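Local coordinates for phosphotriesterase family protein (Listeria monocytogenes serotype 4b str. H7858, PDB 3PNZ) that probably hydrolyses phosphorylated sugar lactones at a two-zinc centre held in an amidohydrolase-fold barrel, at residues H22-C27 and S270-R275; Q49-D54 and T277-Y282. All coordinates share one frame; numbering follows the deposited sequence.

Contact 1. Residues H22-C27 and S270-R275. With ZN (zinc ion), chain I; PO4 (phosphate ion), chain L.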
loop_
_atom_site.group_PDB
_atom_site.type_symbol
_atom_site.label_atom_id
_atom_site.label_comp_id
_atom_site.label_asym_id
_atom_site.label_seq_id
_atom_site.Cartn_x
_atom_site.Cartn_y
_atom_site.Cartn_z
ATOM N N HIS A 22 -2.254 -4.009 -0.130
ATOM C CA HIS A 22 -0.954 -3.422 -0.459
ATOM C C HIS A 22 -0.210 -4.302 -1.456
ATOM O O HIS A 22 0.368 -5.320 -1.079
ATOM C CB HIS A 22 -0.086 -3.231 0.795
ATOM C CG HIS A 22 1.235 -2.574 0.523
ATOM N ND1 HIS A 22 1.570 -1.341 1.038
ATOM C CD2 HIS A 22 2.294 -2.967 -0.226
ATOM C CE1 HIS A 22 2.782 -1.008 0.630
ATOM N NE2 HIS A 22 3.242 -1.976 -0.139
ATOM N N GLU A 23 -0.238 -3.919 -2.730
ATOM C CA GLU A 23 0.445 -4.693 -3.761
ATOM C C GLU A 23 1.186 -3.808 -4.747
ATOM O O GLU A 23 1.072 -2.586 -4.710
ATOM C CB GLU A 23 -0.548 -5.567 -4.541
ATOM C CG GLU A 23 -1.324 -6.567 -3.689
ATOM C CD GLU A 23 -0.435 -7.656 -3.096
ATOM O OE1 GLU A 23 0.676 -7.880 -3.628
ATOM O OE2 GLU A 23 -0.863 -8.299 -2.113
ATOM N N HIS A 24 1.951 -4.448 -5.627
ATOM C CA HIS A 24 2.523 -3.787 -6.806
ATOM C C HIS A 24 2.197 -4.642 -8.012
ATOM O O HIS A 24 2.087 -5.853 -7.894
ATOM C CB HIS A 24 4.029 -3.591 -6.648
ATOM C CG HIS A 24 4.379 -2.795 -5.435
ATOM N ND1 HIS A 24 4.389 -1.419 -5.430
ATOM C CD2 HIS A 24 4.652 -3.180 -4.166
ATOM C CE1 HIS A 24 4.687 -0.986 -4.218
ATOM N NE2 HIS A 24 4.845 -2.036 -3.432
ATOM N N ILE A 25 2.000 -4.011 -9.167
ATOM C CA ILE A 25 1.484 -4.737 -10.325
ATOM C C ILE A 25 2.391 -4.589 -11.543
ATOM O O ILE A 25 2.899 -5.578 -12.082
ATOM C CB ILE A 25 0.057 -4.273 -10.672
ATOM C CG1 ILE A 25 -0.848 -4.422 -9.452
ATOM C CG2 ILE A 25 -0.495 -5.093 -11.838
ATOM C CD1 ILE A 25 -2.229 -3.777 -9.628
ATOM N N VAL A 26 2.597 -3.353 -11.972
ATOM C CA VAL A 26 3.569 -3.057 -13.019
ATOM C C VAL A 26 4.364 -1.841 -12.582
ATOM O O VAL A 26 3.804 -0.757 -12.390
ATOM C CB VAL A 26 2.887 -2.749 -14.379
ATOM C CG1 VAL A 26 3.939 -2.554 -15.472
ATOM C CG2 VAL A 26 1.928 -3.864 -14.758
ATOM N N CYS A 27 5.670 -2.012 -12.407
ATOM C CA CYS A 27 6.490 -0.909 -11.931
ATOM C C CYS A 27 7.956 -1.126 -12.257
ATOM O O CYS A 27 8.441 -2.259 -12.267
ATOM C CB CYS A 27 6.299 -0.695 -10.425
ATOM S SG CYS A 27 6.528 -2.185 -9.420
ATOM N N SER A 270 -2.118 -8.362 2.987
ATOM C CA SER A 270 -1.694 -8.385 1.593
ATOM C C SER A 270 -0.335 -9.080 1.485
ATOM O O SER A 270 0.183 -9.587 2.481
ATOM C CB SER A 270 -1.629 -6.965 1.030
ATOM O OG SER A 270 -2.180 -6.919 -0.280
ATOM N N GLY A 271 0.233 -9.101 0.283
ATOM C CA GLY A 271 1.476 -9.814 0.035
ATOM C C GLY A 271 2.624 -8.938 -0.415
ATOM O O GLY A 271 3.758 -9.413 -0.554
ATOM N N ASP A 272 2.340 -7.659 -0.655
ATOM C CA ASP A 272 3.362 -6.720 -1.095
ATOM C C ASP A 272 4.239 -7.371 -2.154
ATOM O O ASP A 272 5.462 -7.460 -2.006
ATOM C CB ASP A 272 4.200 -6.238 0.088
ATOM C CG ASP A 272 5.112 -5.100 -0.282
ATOM O OD1 ASP A 272 4.881 -4.470 -1.337
ATOM O OD2 ASP A 272 6.071 -4.833 0.475
ATOM N N THR A 273 3.591 -7.816 -3.225
ATOM C CA THR A 273 4.212 -8.654 -4.250
ATOM C C THR A 273 5.026 -7.799 -5.215
ATOM O O THR A 273 4.515 -7.303 -6.217
ATOM C CB THR A 273 3.131 -9.457 -4.995
ATOM O OG1 THR A 273 2.188 -9.968 -4.043
ATOM C CG2 THR A 273 3.732 -10.618 -5.757
ATOM N N ALA A 274 6.303 -7.620 -4.905
ATOM C CA ALA A 274 7.091 -6.592 -5.572
ATOM C C ALA A 274 8.206 -7.140 -6.449
ATOM O O ALA A 274 8.992 -6.370 -6.991
ATOM C CB ALA A 274 7.665 -5.628 -4.541
ATOM N N ARG A 275 8.275 -8.459 -6.581
ATOM C CA ARG A 275 9.384 -9.105 -7.288
ATOM C C ARG A 275 8.916 -10.070 -8.367
ATOM O O ARG A 275 7.878 -10.715 -8.226
ATOM C CB ARG A 275 10.258 -9.882 -6.293
ATOM C CG ARG A 275 11.111 -9.011 -5.401
ATOM C CD ARG A 275 11.888 -9.867 -4.402
ATOM N NE ARG A 275 12.750 -9.061 -3.552
ATOM C CZ ARG A 275 14.010 -8.771 -3.846
ATOM N NH1 ARG A 275 14.541 -9.215 -4.979
ATOM N NH2 ARG A 275 14.732 -8.027 -3.022
HETATM ZN ZN ZN I . 4.999 -2.002 -1.336
HETATM P P PO4 L . 10.889 -7.746 -0.291
HETATM O O1 PO4 L . 12.209 -8.320 -0.736
HETATM O O2 PO4 L . 10.327 -6.905 -1.417
HETATM O O3 PO4 L . 9.914 -8.863 -0.002
HETATM O O4 PO4 L . 11.071 -6.876 0.936
HETATM O O HOH W 1 -0.435 -11.077 -2.649
#
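The imidazoles of His22 and His24 both receive Asp272 OD1 at an edge, close to the ring plane, because all three side chains converge on one zinc ion. The carboxylate of Asp272 stands nearly upright to the His22 ring, at 84°. His215 meets the His22 ring edge-to-face, and Tyr71 lies against that of His24. Zinc is 2.1 Å from both His22 NE2 and His24 NE2 but 2.5 Å from Asp272 OD1, the longest of these three bonds; the carboxylated Lys154 also binds it. Each ND1 is hydrogen-bonded, to His185 from His22 and to Thr67 from His24, which fixes the ring rotation. The buried carboxylate of Glu23, its chain bent at chi2 (-67°), grips the loop after strand 267-269. Glu23 OE1 takes Thr273 OG1 on its syn lone pair at 2.6 Å and Thr273 N from above the carboxylate plane; OE2 accepts Ser270 OG at 2.6 Å and Gly271 N at 2.8 Å. Ser270 OG accepts His22 N. The His-X-His motif and the aspartate after the last strand are the amidohydrolase signature. By holding the N-H groups flanking Asp272, Glu23 probably positions this zinc ligand from the second shell, and four protein donors plus a water probably stabilise the Glu23 charge.

Contact 2. Residues Q49-D54 and T277-Y282. With PO4 (phosphate ion), chain L.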
loop_
_atom_site.group_PDB
_atom_site.type_symbol
_atom_site.label_atom_id
_atom_site.label_comp_id
_atom_site.label_asym_id
_atom_site.label_seq_id
_atom_site.Cartn_x
_atom_site.Cartn_y
_atom_site.Cartn_z
ATOM N N GLN A 49 -0.572 -9.282 -15.673
ATOM C CA GLN A 49 -1.996 -9.510 -15.884
ATOM C C GLN A 49 -2.420 -10.949 -15.585
ATOM O O GLN A 49 -3.502 -11.192 -15.050
ATOM C CB GLN A 49 -2.406 -9.108 -17.305
ATOM C CG GLN A 49 -3.861 -9.397 -17.600
ATOM C CD GLN A 49 -4.335 -8.738 -18.881
ATOM O OE1 GLN A 49 -3.775 -7.729 -19.319
ATOM N NE2 GLN A 49 -5.373 -9.303 -19.486
ATOM N N LEU A 50 -1.571 -11.913 -15.921
ATOM C CA LEU A 50 -1.903 -13.306 -15.652
ATOM C C LEU A 50 -2.085 -13.566 -14.152
ATOM O O LEU A 50 -2.982 -14.312 -13.757
ATOM C CB LEU A 50 -0.860 -14.240 -16.259
ATOM C CG LEU A 50 -0.873 -14.277 -17.790
ATOM C CD1 LEU A 50 0.373 -14.963 -18.344
ATOM C CD2 LEU A 50 -2.132 -14.960 -18.285
ATOM N N ASP A 51 -1.251 -12.946 -13.315
ATOM C CA ASP A 51 -1.435 -13.067 -11.867
ATOM C C ASP A 51 -2.723 -12.378 -11.394
ATOM O O ASP A 51 -3.475 -12.926 -10.589
ATOM C CB ASP A 51 -0.234 -12.506 -11.100
ATOM C CG ASP A 51 0.886 -13.533 -10.930
ATOM O OD1 ASP A 51 1.106 -14.008 -9.787
ATOM O OD2 ASP A 51 1.546 -13.859 -11.940
ATOM N N VAL A 52 -2.971 -11.173 -11.886
ATOM C CA VAL A 52 -4.195 -10.466 -11.521
ATOM C C VAL A 52 -5.421 -11.290 -11.939
ATOM O O VAL A 52 -6.419 -11.365 -11.215
ATOM C CB VAL A 52 -4.237 -9.051 -12.137
ATOM C CG1 VAL A 52 -5.575 -8.367 -11.836
ATOM C CG2 VAL A 52 -3.081 -8.219 -11.611
ATOM N N GLN A 53 -5.337 -11.932 -13.100
ATOM C CA GLN A 53 -6.420 -12.805 -13.549
ATOM C C GLN A 53 -6.619 -14.007 -12.617
ATOM O O GLN A 53 -7.748 -14.427 -12.380
ATOM C CB GLN A 53 -6.194 -13.265 -14.992
ATOM C CG GLN A 53 -7.380 -14.005 -15.607
ATOM C CD GLN A 53 -8.612 -13.117 -15.747
ATOM O OE1 GLN A 53 -8.578 -12.088 -16.424
ATOM N NE2 GLN A 53 -9.695 -13.507 -15.099
ATOM N N ASP A 54 -5.530 -14.563 -12.082
ATOM C CA ASP A 54 -5.657 -15.633 -11.095
ATOM C C ASP A 54 -6.464 -15.154 -9.888
ATOM O O ASP A 54 -7.320 -15.872 -9.369
ATOM C CB ASP A 54 -4.283 -16.108 -10.620
ATOM C CG ASP A 54 -3.540 -16.916 -11.667
ATOM O OD1 ASP A 54 -4.198 -17.507 -12.554
ATOM O OD2 ASP A 54 -2.292 -16.967 -11.593
ATOM N N THR A 277 10.257 -12.849 -8.845
ATOM C CA THR A 277 10.301 -14.145 -8.171
ATOM C C THR A 277 9.119 -14.361 -7.230
ATOM O O THR A 277 8.946 -15.455 -6.696
ATOM C CB THR A 277 11.609 -14.333 -7.379
ATOM O OG1 THR A 277 11.817 -13.202 -6.525
ATOM C CG2 THR A 277 12.801 -14.473 -8.334
ATOM N N TYR A 278 8.304 -13.324 -7.037
ATOM C CA TYR A 278 7.105 -13.446 -6.218
ATOM C C TYR A 278 5.864 -13.697 -7.074
ATOM O O TYR A 278 4.877 -14.267 -6.604
ATOM C CB TYR A 278 6.880 -12.178 -5.409
ATOM C CG TYR A 278 7.826 -11.940 -4.252
ATOM C CD1 TYR A 278 8.744 -12.908 -3.848
ATOM C CD2 TYR A 278 7.803 -10.731 -3.566
ATOM C CE1 TYR A 278 9.608 -12.673 -2.780
ATOM C CE2 TYR A 278 8.659 -10.488 -2.499
ATOM C CZ TYR A 278 9.558 -11.463 -2.112
ATOM O OH TYR A 278 10.407 -11.225 -1.050
ATOM N N TYR A 279 5.904 -13.243 -8.324
ATOM C CA TYR A 279 4.801 -13.453 -9.253
ATOM C C TYR A 279 4.839 -14.861 -9.830
ATOM O O TYR A 279 5.903 -15.367 -10.196
ATOM C CB TYR A 279 4.854 -12.422 -10.381
ATOM C CG TYR A 279 4.001 -11.199 -10.127
ATOM C CD1 TYR A 279 4.374 -10.240 -9.183
ATOM C CD2 TYR A 279 2.826 -11.000 -10.838
ATOM C CE1 TYR A 279 3.582 -9.116 -8.948
ATOM C CE2 TYR A 279 2.035 -9.893 -10.614
ATOM C CZ TYR A 279 2.412 -8.951 -9.679
ATOM O OH TYR A 279 1.596 -7.862 -9.479
ATOM N N LYS A 280 3.674 -15.492 -9.897
ATOM C CA LYS A 280 3.554 -16.819 -10.469
ATOM C C LYS A 280 3.988 -16.797 -11.933
ATOM O O LYS A 280 4.741 -17.665 -12.391
ATOM C CB LYS A 280 2.112 -17.308 -10.345
ATOM C CG LYS A 280 1.882 -18.724 -10.846
ATOM C CD LYS A 280 0.435 -19.149 -10.654
ATOM C CE LYS A 280 0.215 -20.592 -11.093
ATOM N NZ LYS A 280 -1.225 -20.981 -10.987
ATOM N N HIS A 281 3.538 -15.786 -12.666
ATOM C CA HIS A 281 3.732 -15.785 -14.115
ATOM C C HIS A 281 4.966 -15.029 -14.603
ATOM O O HIS A 281 5.170 -14.871 -15.806
ATOM C CB HIS A 281 2.448 -15.330 -14.818
ATOM C CG HIS A 281 1.283 -16.218 -14.527
ATOM N ND1 HIS A 281 1.049 -17.386 -15.222
ATOM C CD2 HIS A 281 0.314 -16.141 -13.584
ATOM C CE1 HIS A 281 -0.026 -17.979 -14.735
ATOM N NE2 HIS A 281 -0.491 -17.244 -13.740
ATOM N N TYR A 282 5.791 -14.562 -13.672
ATOM C CA TYR A 282 7.136 -14.136 -14.026
ATOM C C TYR A 282 8.079 -15.263 -13.606
ATOM O O TYR A 282 8.504 -16.061 -14.432
ATOM C CB TYR A 282 7.546 -12.853 -13.305
ATOM C CG TYR A 282 6.974 -11.519 -13.781
ATOM C CD1 TYR A 282 7.707 -10.689 -14.626
ATOM C CD2 TYR A 282 5.754 -11.043 -13.299
ATOM C CE1 TYR A 282 7.218 -9.440 -15.022
ATOM C CE2 TYR A 282 5.256 -9.785 -13.687
ATOM C CZ TYR A 282 6.000 -8.996 -14.547
ATOM O OH TYR A 282 5.539 -7.754 -14.929
HETATM P P PO4 L . 10.889 -7.746 -0.291
HETATM O O1 PO4 L . 12.209 -8.320 -0.736
HETATM O O2 PO4 L . 10.327 -6.905 -1.417
HETATM O O3 PO4 L . 9.914 -8.863 -0.002
HETATM O O4 PO4 L . 11.071 -6.876 0.936
HETATM O O HOH W 2 -2.591 -19.799 -13.242
#
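Residues 49-54 are a mid-helix run with regular i to i+4 bonds, whereas 277-282 is a loop turning into a weakly bonded helix, and the backbones come closest at Asp51 and His281, with CA atoms 6.3 Å apart. The carboxylate of Asp51 faces the backbone at Lys280 and His281 like a fork. Its OD1 accepts Lys280 N at 3.0 Å and its OD2 accepts His281 N at 2.9 Å, each through the syn lone pair, so two successive N-H groups are held by one side chain; Leu288 N also bonds to OD1. His281, with CG beside its backbone N (chi1 -60°), lays its ring across the helix. Leu50 CB sits over one face, 3.6 Å from the ring centroid in a CH-pi contact, and Lys280 CG lies over the opposite face toward the rim. At the ring edge, NE2 gives an in-plane hydrogen bond of 2.8 Å to the syn lone pair of Asp54 OD2, tip to tip with the carboxylate turned 42° from the ring. The fully extended Lys280 runs alongside to share a water with Asp54 OD1, a water that also accepts a weak bond from His281 NE2; the lysine ammonium is salt-bridged to Glu289. The contact thus joins helix 45-57 to the loop and short helix 280-283 that follow strand 267-269, while Val52 packs against helix 75-85.

Contacts 1 and 2, with centres 10 Å apart, are two levels of the same long connection after strand 267-269: Asp272 supplies a zinc ligand, and 277-282 then lean on helix 45-57, further along the chain from the strand carrying His22 and Glu23. Tyr279 bridges them, its OH 2.6 Å from His24 O in a hydrogen bond, while its side chain lies about 11 Å from a zinc ion. Both contacts also reach one phosphate: Arg275 NE lies 3.0 Å from its O1 and Tyr278 OH 2.6 Å from its O3, with Lys242, Lys244 and Tyr245 also bonded to it. Though probably from the crystallisation liquor, it may mark where a substrate's phosphate binds.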